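Local coordinates for nitrate transport protein (PDB 3KSX) that probably serves as the periplasmic substrate-binding component of an alkanesulfonate uptake system, and is captured here with the sulfonate buffer MOPS in its pocket, at residues Gly86-Pro89 against Pro90-Ala93; Gln277-Ala281 against Gln282-Ala286. One frame throughout, in Å; residues are numbered along the deposited sequence.

Contact 1. Residues Gly86-Pro89 against Pro90-Ala93; sequences GDIP and PLFA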
ATOM      1  N   GLY A  86      -0.570   1.885  -2.338  1.00 22.20           N
ATOM      2  CA  GLY A  86      -0.927   2.977  -1.376  1.00 20.85           C
ATOM      3  C   GLY A  86      -1.377   4.278  -2.056  1.00 21.72           C
ATOM      4  O   GLY A  86      -1.376   4.404  -3.254  1.00 20.73           O
ATOM      5  N   ASP A  87      -1.687   5.295  -1.268  1.00 22.34           N
ATOM      6  CA  ASP A  87      -2.186   6.527  -1.832  1.00 22.07           C
ATOM      7  C   ASP A  87      -1.009   7.359  -2.422  1.00 21.26           C
ATOM      8  O   ASP A  87      -1.125   8.074  -3.438  1.00 20.58           O
ATOM      9  CB  ASP A  87      -2.926   7.312  -0.770  1.00 22.33           C
ATOM     10  CG  ASP A  87      -2.115   7.700   0.431  1.00 22.27           C
ATOM     11  OD1 ASP A  87      -1.183   7.006   0.914  1.00 21.89           O
ATOM     12  OD2 ASP A  87      -2.489   8.762   1.039  1.00 24.99           O
ATOM     13  N   ILE A  88       0.175   7.199  -1.838  1.00 20.41           N
ATOM     14  CA  ILE A  88       1.371   7.986  -2.268  1.00 20.20           C
ATOM     15  C   ILE A  88       2.096   7.566  -3.543  1.00 21.22           C
ATOM     16  O   ILE A  88       2.540   8.490  -4.325  1.00 18.65           O
ATOM     17  CB  ILE A  88       2.418   8.168  -1.085  1.00 21.19           C
ATOM     18  CG1 ILE A  88       1.712   8.617   0.219  1.00 21.17           C
ATOM     19  CG2 ILE A  88       3.650   9.065  -1.494  1.00 22.82           C
ATOM     20  CD1 ILE A  88       0.839   9.925   0.031  1.00 28.65           C
ATOM     21  N   PRO A  89       2.217   6.236  -3.798  1.00 19.35           N
ATOM     22  CA  PRO A  89       2.966   5.844  -5.015  1.00 20.90           C
ATOM     23  C   PRO A  89       2.468   6.511  -6.330  1.00 19.76           C
ATOM     24  O   PRO A  89       3.302   7.063  -7.097  1.00 19.59           O
ATOM     25  CB  PRO A  89       2.859   4.341  -5.049  1.00 20.52           C
ATOM     26  CG  PRO A  89       2.872   3.953  -3.491  1.00 22.34           C
ATOM     27  CD  PRO A  89       1.949   5.070  -2.930  1.00 20.05           C
ATOM     28  N   PRO A  90       1.143   6.543  -6.565  1.00 20.69           N
ATOM     29  CA  PRO A  90       0.700   7.171  -7.787  1.00 22.18           C
ATOM     30  C   PRO A  90       0.981   8.652  -7.880  1.00 22.06           C
ATOM     31  O   PRO A  90       1.137   9.158  -8.984  1.00 25.06           O
ATOM     32  CB  PRO A  90      -0.808   6.890  -7.864  1.00 21.59           C
ATOM     33  CG  PRO A  90      -1.215   6.401  -6.490  1.00 21.59           C
ATOM     34  CD  PRO A  90       0.052   5.875  -5.823  1.00 20.24           C
ATOM     35  N   LEU A  91       1.032   9.354  -6.739  1.00 21.81           N
ATOM     36  CA  LEU A  91       1.350  10.773  -6.717  1.00 22.34           C
ATOM     37  C   LEU A  91       2.797  10.938  -7.188  1.00 23.14           C
ATOM     38  O   LEU A  91       3.144  11.798  -8.007  1.00 22.87           O
ATOM     39  CB  LEU A  91       1.146  11.313  -5.289  1.00 21.10           C
ATOM     40  CG  LEU A  91      -0.322  11.420  -4.849  1.00 22.41           C
ATOM     41  CD1 LEU A  91      -0.431  11.862  -3.352  1.00 23.19           C
ATOM     42  CD2 LEU A  91      -1.099  12.299  -5.799  1.00 24.49           C
ATOM     43  N   PHE A  92       3.664  10.081  -6.667  1.00 23.59           N
ATOM     44  CA  PHE A  92       5.060  10.180  -7.123  1.00 24.05           C
ATOM     45  C   PHE A  92       5.166   9.806  -8.571  1.00 25.75           C
ATOM     46  O   PHE A  92       5.913  10.408  -9.253  1.00 25.47           O
ATOM     47  CB  PHE A  92       6.002   9.292  -6.269  1.00 25.72           C
ATOM     48  CG  PHE A  92       6.516   9.975  -5.037  1.00 26.51           C
ATOM     49  CD1 PHE A  92       5.637  10.364  -4.018  1.00 26.44           C
ATOM     50  CD2 PHE A  92       7.883  10.212  -4.849  1.00 31.91           C
ATOM     51  CE1 PHE A  92       6.115  11.034  -2.870  1.00 29.52           C
ATOM     52  CE2 PHE A  92       8.360  10.872  -3.652  1.00 27.62           C
ATOM     53  CZ  PHE A  92       7.472  11.281  -2.695  1.00 31.61           C
ATOM     54  N   ALA A  93       4.465   8.769  -9.041  1.00 24.18           N
ATOM     55  CA  ALA A  93       4.461   8.421 -10.481  1.00 25.48           C
ATOM     56  C   ALA A  93       3.931   9.516 -11.417  1.00 26.33           C
ATOM     57  O   ALA A  93       4.601   9.824 -12.403  1.00 27.03           O
ATOM     58  CB  ALA A  93       3.695   7.112 -10.698  1.00 23.55           C
TER

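Contact 2. Residues Gln277-Ala281 against Gln282-Ala286; sequences QPLSA and QVIKA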
ATOM      1  N   GLN A 277     -13.553  -0.334  -4.395  1.00 29.90           N
ATOM      2  CA  GLN A 277     -14.784   0.244  -5.003  1.00 28.85           C
ATOM      3  C   GLN A 277     -14.435   1.509  -5.761  1.00 26.81           C
ATOM      4  O   GLN A 277     -13.228   1.952  -5.763  1.00 25.14           O
ATOM      5  CB  GLN A 277     -15.741   0.573  -3.923  1.00 29.84           C
ATOM      6  CG  GLN A 277     -15.019   1.146  -2.703  1.00 34.08           C
ATOM      7  CD  GLN A 277     -15.875   1.056  -1.458  1.00 37.80           C
ATOM      8  OE1 GLN A 277     -15.749   0.125  -0.650  1.00 40.50           O
ATOM      9  NE2 GLN A 277     -16.725   2.043  -1.276  1.00 38.59           N
ATOM     10  N   PRO A 278     -15.448   2.123  -6.388  1.00 27.18           N
ATOM     11  CA  PRO A 278     -15.199   3.282  -7.168  1.00 26.35           C
ATOM     12  C   PRO A 278     -14.761   4.421  -6.294  1.00 24.33           C
ATOM     13  O   PRO A 278     -15.055   4.470  -5.102  1.00 24.08           O
ATOM     14  CB  PRO A 278     -16.569   3.632  -7.743  1.00 28.45           C
ATOM     15  CG  PRO A 278     -17.316   2.350  -7.771  1.00 29.98           C
ATOM     16  CD  PRO A 278     -16.859   1.697  -6.496  1.00 26.56           C
ATOM     17  N   LEU A 279     -13.984   5.296  -6.869  1.00 22.52           N
ATOM     18  CA  LEU A 279     -13.545   6.510  -6.181  1.00 23.87           C
ATOM     19  C   LEU A 279     -14.729   7.451  -5.979  1.00 24.77           C
ATOM     20  O   LEU A 279     -15.544   7.710  -6.894  1.00 26.40           O
ATOM     21  CB  LEU A 279     -12.377   7.238  -6.941  1.00 23.27           C
ATOM     22  CG  LEU A 279     -10.972   6.544  -6.827  1.00 23.07           C
ATOM     23  CD1 LEU A 279     -10.758   5.381  -7.793  1.00 22.64           C
ATOM     24  CD2 LEU A 279      -9.918   7.597  -7.117  1.00 19.66           C
ATOM     25  N   SER A 280     -14.827   7.942  -4.760  1.00 24.00           N
ATOM     26  CA  SER A 280     -15.901   8.919  -4.447  1.00 23.69           C
ATOM     27  C   SER A 280     -15.327  10.325  -4.558  1.00 22.95           C
ATOM     28  O   SER A 280     -14.096  10.488  -4.518  1.00 20.72           O
ATOM     29  CB  SER A 280     -16.377   8.646  -2.989  1.00 23.65           C
ATOM     30  OG  SER A 280     -15.353   8.974  -2.054  1.00 25.18           O
ATOM     31  N   ALA A 281     -16.200  11.355  -4.569  1.00 22.15           N
ATOM     32  CA  ALA A 281     -15.752  12.721  -4.587  1.00 23.17           C
ATOM     33  C   ALA A 281     -14.817  13.100  -3.456  1.00 23.09           C
ATOM     34  O   ALA A 281     -13.762  13.715  -3.671  1.00 20.56           O
ATOM     35  CB  ALA A 281     -16.935  13.675  -4.736  1.00 24.51           C
ATOM     36  N   GLN A 282     -15.145  12.668  -2.247  1.00 22.73           N
ATOM     37  CA  GLN A 282     -14.348  13.009  -1.085  1.00 23.27           C
ATOM     38  C   GLN A 282     -12.977  12.327  -1.130  1.00 21.31           C
ATOM     39  O   GLN A 282     -12.012  12.920  -0.709  1.00 20.97           O
ATOM     40  CB  GLN A 282     -15.091  12.666   0.230  1.00 23.65           C
ATOM     41  CG  GLN A 282     -16.323  13.543   0.521  1.00 29.32           C
ATOM     42  CD  GLN A 282     -16.035  15.021   0.356  1.00 32.67           C
ATOM     43  OE1 GLN A 282     -16.655  15.684  -0.480  1.00 42.94           O
ATOM     44  NE2 GLN A 282     -15.090  15.540   1.116  1.00 35.95           N
ATOM     45  N   VAL A 283     -12.889  11.098  -1.619  1.00 19.58           N
ATOM     46  CA  VAL A 283     -11.635  10.384  -1.764  1.00 20.86           C
ATOM     47  C   VAL A 283     -10.704  11.116  -2.764  1.00 20.12           C
ATOM     48  O   VAL A 283      -9.497  11.398  -2.476  1.00 22.73           O
ATOM     49  CB  VAL A 283     -11.912   8.903  -2.160  1.00 20.70           C
ATOM     50  CG1 VAL A 283     -10.706   8.322  -2.731  1.00 22.05           C
ATOM     51  CG2 VAL A 283     -12.523   8.013  -0.924  1.00 19.06           C
ATOM     52  N   ILE A 284     -11.285  11.531  -3.919  1.00 20.24           N
ATOM     53  CA  ILE A 284     -10.503  12.297  -4.922  1.00 20.39           C
ATOM     54  C   ILE A 284      -9.955  13.591  -4.314  1.00 19.36           C
ATOM     55  O   ILE A 284      -8.754  13.919  -4.408  1.00 22.28           O
ATOM     56  CB  ILE A 284     -11.325  12.528  -6.183  1.00 19.65           C
ATOM     57  CG1 ILE A 284     -11.666  11.176  -6.849  1.00 20.93           C
ATOM     58  CG2 ILE A 284     -10.452  13.410  -7.176  1.00 19.11           C
ATOM     59  CD1 ILE A 284     -12.904  11.299  -7.731  1.00 21.77           C
ATOM     60  N   LYS A 285     -10.811  14.347  -3.686  1.00 19.91           N
ATOM     61  CA  LYS A 285     -10.394  15.560  -2.944  1.00 20.04           C
ATOM     62  C   LYS A 285      -9.295  15.257  -1.923  1.00 20.35           C
ATOM     63  O   LYS A 285      -8.323  16.058  -1.819  1.00 19.85           O
ATOM     64  CB  LYS A 285     -11.655  16.225  -2.280  1.00 19.59           C
ATOM     65  CG  LYS A 285     -12.590  16.880  -3.355  1.00 21.67           C
ATOM     66  CD  LYS A 285     -13.881  17.494  -2.814  1.00 25.43           C
ATOM     67  CE  LYS A 285     -13.668  18.702  -1.969  1.00 38.38           C
ATOM     68  NZ  LYS A 285     -13.397  19.908  -2.797  1.00 44.92           N
ATOM     69  N   ALA A 286      -9.451  14.158  -1.157  1.00 20.91           N
ATOM     70  CA  ALA A 286      -8.444  13.769  -0.123  1.00 20.74           C
ATOM     71  C   ALA A 286      -7.080  13.528  -0.785  1.00 22.17           C
ATOM     72  O   ALA A 286      -6.047  14.064  -0.356  1.00 22.14           O
ATOM     73  CB  ALA A 286      -8.958  12.511   0.700  1.00 20.60           C
TER

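Contact 1. Residues Gly86-Pro89 against Pro90-Ala93
Ile-88 O is reached by two amides of the next turn: Phe-92 N at 3.0 Å with an N-H...O angle of 162°, and Leu-91 N through a weak, strongly bent bond. Ala-93 N then binds Pro-89 O at 2.8 Å, and these two successive i to i+4 bonds lie near the N-terminal end of the helix that follows strand 82-86. Pro-89 and Pro-90 have no amide hydrogen to give, which suits them to the start of a helix, where amides lack a helical carbonyl four residues back. Their rings lie side by side and point the same way, and the join between them is tight, with Pro-89 CB 3.3 Å from Pro-90 CD. The same CD is also 3.3 Å from Gly-86 O, in the backbone ahead of the helix.

The two branches of Ile-88 serve different neighbours. The Ile-88 and Phe-92 side chains lie side by side, and CG2 of Ile-88, set anti to the backbone N (CG1 has chi1 -47°), comes obliquely to Phe-92 CE1 at 3.4 Å. CD1, at the end of the other branch, meets Leu-91 CD1 more loosely, at 4.1 Å. Leu-91 also lays its CG near Asp-87 O, a carbonyl that accepts a hydrogen bond from Gln-287 NE2.

The contact is largely buried. Ile-88, Leu-91 and Phe-92 pack on helix 281-296 through Thr-290, Gln-287 and Phe-294. Leu-91 and Pro-90 touch Tyr-102, and Ala-93 touches Leu-100, of strand 100-106. Asp-87 and Ile-88 reach Asn-144 of helix 141-152, and at the strand end Gly-86 N donates a hydrogen bond to O1 of the bound MOPS.

Contact 2. Residues Gln277-Ala281 against Gln282-Ala286
Lys-285 N donates to Ala-281 O at 3.0 Å in a bond that is almost straight at the hydrogen (176°). The side chain of Lys-285 begins close to that carbonyl, its CG 3.4 Å from Ala-281 O, before bends farther along the chain lead the amino end away. One residue earlier, Ser-280 O receives Ile-284 N at 3.1 Å.

The side chain of Ser-280 adds the N-cap of helix 281-296: its OG accepts a hydrogen bond from Val-283 N at 3.3 Å, with an N-H...O angle of 159°, and the same oxygen is approached by Val-283 CG2 at 3.2 Å. The hydroxyl thus accepts from an amide of the first turn, as an N-cap does. With chi1 at 68°, OG sits between the backbone N and the carbonyl carbon of its own residue, a rotation that turns it back toward the helix start.

Apolar contact comes from Leu-279, just ahead of the cap. Its side chain crosses that of Ile-284 at about a right angle, CD2 lying 4.0 Å from Ile-284 CG1. The same Ile-284 branch, anti to its own carbonyl carbon, also passes Ser-280 O and lies beside the oxygen to which its own amide is bonded. Val-283 CG1 touches Leu-279 CG only loosely, at 4.5 Å.

This is a surface contact, with Ala-281, Gln-282 and Lys-285 exposed. On its inner side Leu-279 and Val-283 both lie on Trp-105 of strand 100-106 and Phe-213 of strand 212-217, and Leu-279 touches Tyr-102 as well. Ile-284 meets Val-310 in a loop. Leu-279 and Val-283 thus pack the start of the helix against two adjacent strands of one mixed sheet.

How the contacts relate
Both contacts lie at the N-terminal end of a helix, but contact 1 does so deep in the protein, with its centre about 9 Å from the centre of the chain, and contact 2 at the surface, about 17 Å from it. Their centres are about 15 Å apart and their nearest atoms about 7 Å, so they do not touch. Helix 281-296 bridges them: capped in contact 2, it offers Gln-287 and Thr-290 to contact 1 farther along. Tyr-102 of strand 100-106 is a shared neighbour, meeting Leu-91 and Leu-279. The MOPS molecule is bound directly at contact 1, through Gly-86, consistent with a sulfonate-binding pocket there.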